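Local structure of protein SSD1 (Saccharomyces cerevisiae S288C, 7AM1) at residues L372-E377 / L426-P431; A419-Q424 / P663-A668. The protein binds untranslated regions of mRNAs to repress their translation, as a pseudonuclease of the RNase II family that has no nuclease activity of its own. One frame throughout, in Å; residues are numbered along the deposited sequence.

Contact 1 (L372-E377 / L426-P431)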
loop_
_atom_site.group_PDB
_atom_site.type_symbol
_atom_site.label_atom_id
_atom_site.label_comp_id
_atom_site.label_asym_id
_atom_site.label_seq_id
_atom_site.Cartn_x
_atom_site.Cartn_y
_atom_site.Cartn_z
ATOM N N LEU A 372 -9.546 -5.485 16.204
ATOM C CA LEU A 372 -9.982 -6.847 15.919
ATOM C C LEU A 372 -8.819 -7.745 15.535
ATOM O O LEU A 372 -8.079 -7.455 14.591
ATOM C CB LEU A 372 -11.019 -6.834 14.794
ATOM C CG LEU A 372 -11.865 -8.099 14.669
ATOM C CD1 LEU A 372 -13.289 -7.809 14.267
ATOM C CD2 LEU A 372 -11.184 -9.008 13.627
ATOM N N GLY A 373 -8.677 -8.850 16.264
ATOM C CA GLY A 373 -7.647 -9.828 15.994
ATOM C C GLY A 373 -6.282 -9.476 16.533
ATOM O O GLY A 373 -5.337 -10.251 16.336
ATOM N N TRP A 374 -6.150 -8.344 17.214
ATOM C CA TRP A 374 -4.867 -7.837 17.669
ATOM C C TRP A 374 -4.966 -7.522 19.156
ATOM O O TRP A 374 -6.037 -7.605 19.762
ATOM C CB TRP A 374 -4.466 -6.602 16.849
ATOM C CG TRP A 374 -3.075 -6.115 17.083
ATOM C CD1 TRP A 374 -2.701 -4.868 17.485
ATOM C CD2 TRP A 374 -1.867 -6.868 16.926
ATOM N NE1 TRP A 374 -1.333 -4.793 17.584
ATOM C CE2 TRP A 374 -0.797 -6.010 17.249
ATOM C CE3 TRP A 374 -1.587 -8.185 16.543
ATOM C CZ2 TRP A 374 0.531 -6.425 17.202
ATOM C CZ3 TRP A 374 -0.269 -8.596 16.497
ATOM C CH2 TRP A 374 0.776 -7.717 16.823
ATOM N N VAL A 375 -3.827 -7.174 19.749
ATOM C CA VAL A 375 -3.756 -6.839 21.166
ATOM C C VAL A 375 -4.282 -5.428 21.395
ATOM O O VAL A 375 -4.768 -4.774 20.464
ATOM C CB VAL A 375 -2.310 -6.974 21.683
ATOM C CG1 VAL A 375 -1.807 -8.392 21.477
ATOM C CG2 VAL A 375 -1.398 -5.975 20.983
ATOM N N SER A 376 -4.227 -4.968 22.644
ATOM C CA SER A 376 -4.455 -3.571 22.991
ATOM C C SER A 376 -3.126 -2.959 23.411
ATOM O O SER A 376 -2.516 -3.400 24.392
ATOM C CB SER A 376 -5.482 -3.437 24.115
ATOM O OG SER A 376 -5.559 -2.097 24.571
ATOM N N GLU A 377 -2.666 -1.961 22.665
ATOM C CA GLU A 377 -1.411 -1.305 22.992
ATOM C C GLU A 377 -1.564 0.187 23.241
ATOM O O GLU A 377 -0.562 0.857 23.518
ATOM C CB GLU A 377 -0.372 -1.552 21.886
ATOM C CG GLU A 377 -0.721 -1.048 20.495
ATOM C CD GLU A 377 0.314 -1.492 19.468
ATOM O OE1 GLU A 377 1.517 -1.397 19.780
ATOM O OE2 GLU A 377 -0.058 -1.942 18.360
ATOM N N LEU A 426 -2.344 -13.126 10.422
ATOM C CA LEU A 426 -1.499 -12.078 10.973
ATOM C C LEU A 426 -0.204 -12.712 11.463
ATOM O O LEU A 426 -0.184 -13.870 11.894
ATOM C CB LEU A 426 -2.177 -11.308 12.126
ATOM C CG LEU A 426 -2.299 -11.954 13.506
ATOM C CD1 LEU A 426 -0.991 -11.848 14.282
ATOM C CD2 LEU A 426 -3.428 -11.317 14.311
ATOM N N VAL A 427 0.875 -11.941 11.400
ATOM C CA VAL A 427 2.175 -12.369 11.903
ATOM C C VAL A 427 2.630 -11.327 12.912
ATOM O O VAL A 427 2.738 -10.140 12.576
ATOM C CB VAL A 427 3.205 -12.537 10.776
ATOM C CG1 VAL A 427 4.496 -13.108 11.334
ATOM C CG2 VAL A 427 2.652 -13.430 9.677
ATOM N N ASN A 428 2.890 -11.766 14.140
ATOM C CA ASN A 428 3.259 -10.850 15.206
ATOM C C ASN A 428 4.641 -10.251 14.959
ATOM O O ASN A 428 5.462 -10.795 14.219
ATOM C CB ASN A 428 3.286 -11.561 16.560
ATOM C CG ASN A 428 1.957 -12.165 16.938
ATOM O OD1 ASN A 428 0.897 -11.628 16.611
ATOM N ND2 ASN A 428 2.006 -13.288 17.648
ATOM N N LEU A 429 4.901 -9.118 15.610
ATOM C CA LEU A 429 6.277 -8.653 15.727
ATOM C C LEU A 429 7.010 -9.439 16.807
ATOM O O LEU A 429 8.138 -9.900 16.599
ATOM C CB LEU A 429 6.309 -7.158 16.043
ATOM C CG LEU A 429 7.690 -6.544 16.295
ATOM C CD1 LEU A 429 8.551 -6.638 15.047
ATOM C CD2 LEU A 429 7.564 -5.100 16.760
ATOM N N LEU A 430 6.367 -9.617 17.948
ATOM C CA LEU A 430 6.955 -10.182 19.151
ATOM C C LEU A 430 6.495 -11.615 19.356
ATOM O O LEU A 430 5.580 -12.096 18.682
ATOM C CB LEU A 430 6.567 -9.328 20.359
ATOM C CG LEU A 430 6.991 -7.860 20.281
ATOM C CD1 LEU A 430 6.299 -7.040 21.358
ATOM C CD2 LEU A 430 8.501 -7.742 20.398
ATOM N N PRO A 431 7.120 -12.337 20.284
ATOM C CA PRO A 431 6.612 -13.667 20.637
ATOM C C PRO A 431 5.187 -13.580 21.157
ATOM O O PRO A 431 4.785 -12.587 21.769
ATOM C CB PRO A 431 7.579 -14.147 21.726
ATOM C CG PRO A 431 8.822 -13.345 21.520
ATOM C CD PRO A 431 8.354 -12.006 21.018
#
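W374 and G373 meet L426 and N428, and the touching groups are methyl branches, a ring edge and two carbonyl oxygens. The apolar part is small: L426 CD1 comes up to the rim of the W374 indole, 4.0 Å from CZ3 and near the ring plane. The second methyl makes a different kind of contact, a close van der Waals approach to a carbonyl oxygen, with L426 CD2 at 3.0 Å from G373 O, a tight fit for a carbon and an oxygen. The leucine branches are set by a first torsion that wedges CG between its own N and carbonyl carbon (chi1 75°), an uncommon choice for this residue.

The setting is the RNB domain of the RNase II family. Here the loop between strands 367-370 and 378-384 of the domain's sheet meets the second strand of the two-stranded hairpin 420-421/426-427 and the turn leading to helix 432-438, with P431 at the N-cap position.

Among polar groups, N428 offers OD1 to the rim of the indole, 3.3 Å from W374 CZ3 and near the ring plane; amide and ring are inclined to one another by 49°. An oxygen placed there would probably feel the weakly positive ring hydrogens. The other end of the indole is tied within its own loop: W374 NE1 donates a nearly straight bond to E377 OE2 (3.2 Å), which lies in the ring plane although the donor stands above the carboxylate plane. V375 CG2 rests on one face of the indole, near its rim.

Contact 2 (A419-Q424 / P663-A668); sequences AVFMPQ and PMRRYA
A419 makes the one backbone bond between hairpin segment 419-424 and the loop 663-668: A419 N donates to R665 O at 2.9 Å and nearly straight (173°). The loop sequence PMRRYA, completed by D669 at the start of helix 668-681, matches the RNase II family signature of the RNB domain, and the bond joins this signature loop to the hairpin 420-421/426-427. The A419 methyl also packs here, CB lying 3.7 Å from R665 CB.

At V420, the next residue, the side chain turns away from the loop, toward helix 311-321 and F324. F421 brings the chain back. Its CG stands anti to its own carbonyl carbon (chi1 -58°), which carries the ring to the aliphatic arm of R665. The arginine meets it with two carbons: CB lies in the ring plane at the edge, 3.9 Å from F421 CZ, and CD approaches obliquely. With the phenyl gone, an alanine here would probably open a gap beside that arm and leave W374, which packs edge-to-face with the same ring, without its aromatic mate.

CG of R665 sits between its backbone N and carbonyl carbon (chi1 50°), and from there the chain runs extended to NE, crossing the phenylalanine side chain at about a right angle. The guanidinium stands nearly perpendicular to the phenyl plane and is gripped elsewhere, by a salt bridge from NH2 to D530. R666 NH1 bridges to the same carboxylate, which would probably offset part of the two positive charges; R666 NH2 also bridges to D669. The junction thus pairs a polar anchor at the arginine's end with hydrocarbon packing along its shaft, where R665 CD lies 3.6 Å from F421 CE2 and 3.7 Å from F421 CZ.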
loop_
_atom_site.group_PDB
_atom_site.type_symbol
_atom_site.label_atom_id
_atom_site.label_comp_id
_atom_site.label_asym_id
_atom_site.label_seq_id
_atom_site.Cartn_x
_atom_site.Cartn_y
_atom_site.Cartn_z
ATOM N N ALA A 419 5.261 -6.316 12.178
ATOM C CA ALA A 419 4.186 -7.282 12.082
ATOM C C ALA A 419 3.521 -7.156 10.717
ATOM O O ALA A 419 3.640 -6.136 10.031
ATOM C CB ALA A 419 3.168 -7.067 13.198
ATOM N N VAL A 420 2.827 -8.214 10.316
ATOM C CA VAL A 420 2.128 -8.252 9.039
ATOM C C VAL A 420 0.665 -8.562 9.308
ATOM O O VAL A 420 0.352 -9.515 10.031
ATOM C CB VAL A 420 2.734 -9.295 8.084
ATOM C CG1 VAL A 420 2.053 -9.214 6.728
ATOM C CG2 VAL A 420 4.236 -9.092 7.953
ATOM N N PHE A 421 -0.226 -7.761 8.730
ATOM C CA PHE A 421 -1.663 -7.944 8.892
ATOM C C PHE A 421 -2.288 -8.199 7.528
ATOM O O PHE A 421 -2.237 -7.342 6.639
ATOM C CB PHE A 421 -2.288 -6.731 9.577
ATOM C CG PHE A 421 -1.690 -6.439 10.918
ATOM C CD1 PHE A 421 -2.184 -7.047 12.059
ATOM C CD2 PHE A 421 -0.607 -5.585 11.035
ATOM C CE1 PHE A 421 -1.629 -6.788 13.292
ATOM C CE2 PHE A 421 -0.048 -5.320 12.274
ATOM C CZ PHE A 421 -0.555 -5.928 13.399
ATOM N N MET A 422 -2.856 -9.388 7.365
ATOM C CA MET A 422 -3.573 -9.793 6.173
ATOM C C MET A 422 -4.974 -10.237 6.566
ATOM O O MET A 422 -5.188 -10.671 7.701
ATOM C CB MET A 422 -2.843 -10.938 5.467
ATOM C CG MET A 422 -1.458 -10.544 4.991
ATOM S SD MET A 422 -0.425 -11.937 4.521
ATOM C CE MET A 422 -0.206 -12.767 6.091
ATOM N N PRO A 423 -5.952 -10.133 5.665
ATOM C CA PRO A 423 -7.297 -10.612 6.025
ATOM C C PRO A 423 -7.290 -12.061 6.478
ATOM O O PRO A 423 -8.033 -12.430 7.396
ATOM C CB PRO A 423 -8.097 -10.423 4.726
ATOM C CG PRO A 423 -7.330 -9.385 3.945
ATOM C CD PRO A 423 -5.894 -9.602 4.289
ATOM N N GLN A 424 -6.445 -12.888 5.857
ATOM C CA GLN A 424 -6.405 -14.318 6.115
ATOM C C GLN A 424 -5.570 -14.688 7.333
ATOM O O GLN A 424 -5.797 -15.750 7.924
ATOM C CB GLN A 424 -5.810 -15.068 4.915
ATOM C CG GLN A 424 -6.486 -14.826 3.592
ATOM C CD GLN A 424 -5.961 -13.596 2.898
ATOM O OE1 GLN A 424 -5.465 -12.675 3.545
ATOM N NE2 GLN A 424 -6.054 -13.574 1.573
ATOM N N PRO A 663 4.293 0.078 19.397
ATOM C CA PRO A 663 5.480 -0.763 19.634
ATOM C C PRO A 663 5.211 -2.259 19.575
ATOM O O PRO A 663 6.169 -3.033 19.451
ATOM C CB PRO A 663 5.928 -0.337 21.039
ATOM C CG PRO A 663 4.638 0.056 21.709
ATOM C CD PRO A 663 3.861 0.771 20.625
ATOM N N MET A 664 3.957 -2.702 19.666
ATOM C CA MET A 664 3.673 -4.128 19.573
ATOM C C MET A 664 3.729 -4.651 18.143
ATOM O O MET A 664 3.742 -5.872 17.954
ATOM C CB MET A 664 2.301 -4.444 20.172
ATOM C CG MET A 664 2.164 -4.091 21.646
ATOM S SD MET A 664 3.290 -5.026 22.702
ATOM C CE MET A 664 2.414 -6.577 22.862
ATOM N N ARG A 665 3.759 -3.770 17.134
ATOM C CA ARG A 665 3.797 -4.206 15.744
ATOM C C ARG A 665 4.853 -3.514 14.892
ATOM O O ARG A 665 5.058 -3.937 13.748
ATOM C CB ARG A 665 2.424 -4.007 15.076
ATOM C CG ARG A 665 1.800 -2.622 15.253
ATOM C CD ARG A 665 0.471 -2.537 14.514
ATOM N NE ARG A 665 -0.107 -1.200 14.512
ATOM C CZ ARG A 665 0.182 -0.255 13.620
ATOM N NH1 ARG A 665 1.070 -0.480 12.656
ATOM N NH2 ARG A 665 -0.411 0.931 13.703
ATOM N N ARG A 666 5.534 -2.490 15.405
ATOM C CA ARG A 666 6.580 -1.783 14.678
ATOM C C ARG A 666 7.845 -1.734 15.525
ATOM O O ARG A 666 7.814 -1.262 16.667
ATOM C CB ARG A 666 6.145 -0.358 14.326
ATOM C CG ARG A 666 4.839 -0.265 13.569
ATOM C CD ARG A 666 4.621 1.158 13.049
ATOM N NE ARG A 666 4.567 2.136 14.140
ATOM C CZ ARG A 666 3.611 3.052 14.302
ATOM N NH1 ARG A 666 2.606 3.142 13.438
ATOM N NH2 ARG A 666 3.662 3.887 15.333
ATOM N N TYR A 667 8.962 -2.206 14.965
ATOM C CA TYR A 667 10.207 -2.157 15.718
ATOM C C TYR A 667 10.793 -0.751 15.779
ATOM O O TYR A 667 11.504 -0.429 16.734
ATOM C CB TYR A 667 11.257 -3.100 15.126
ATOM C CG TYR A 667 12.477 -3.186 16.008
ATOM C CD1 TYR A 667 12.511 -4.054 17.091
ATOM C CD2 TYR A 667 13.576 -2.364 15.792
ATOM C CE1 TYR A 667 13.613 -4.121 17.918
ATOM C CE2 TYR A 667 14.683 -2.423 16.615
ATOM C CZ TYR A 667 14.696 -3.302 17.675
ATOM O OH TYR A 667 15.799 -3.361 18.492
ATOM N N ALA A 668 10.527 0.094 14.779
ATOM C CA ALA A 668 11.025 1.464 14.837
ATOM C C ALA A 668 10.599 2.138 16.136
ATOM O O ALA A 668 11.371 2.890 16.743
ATOM C CB ALA A 668 10.522 2.262 13.634
#

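How the contacts relate
Contacts 1 and 2 lie with their centres about 7 Å apart, and their segments alternate along the chain. They share a hairpin: strand 420-421 of contact 2 pairs antiparallel with strand 426-427 of contact 1, with V427 N at 2.8 Å from V420 O in a probable hydrogen bond. The loop pieces are also linked, since E377 OE1 lies 2.8 Å from M664 N, again a probable hydrogen bond, and E377 OE2 adds a long, weak ion pair with R665 NE. E377 thus joins loop 372-377 to loop 663-668, while the W374-F421 ring pair joins the former to the first hairpin strand. Both contacts belong to the RNB domain, whose relatives are nucleases; in this pseudonuclease they probably concern the fold rather than catalysis.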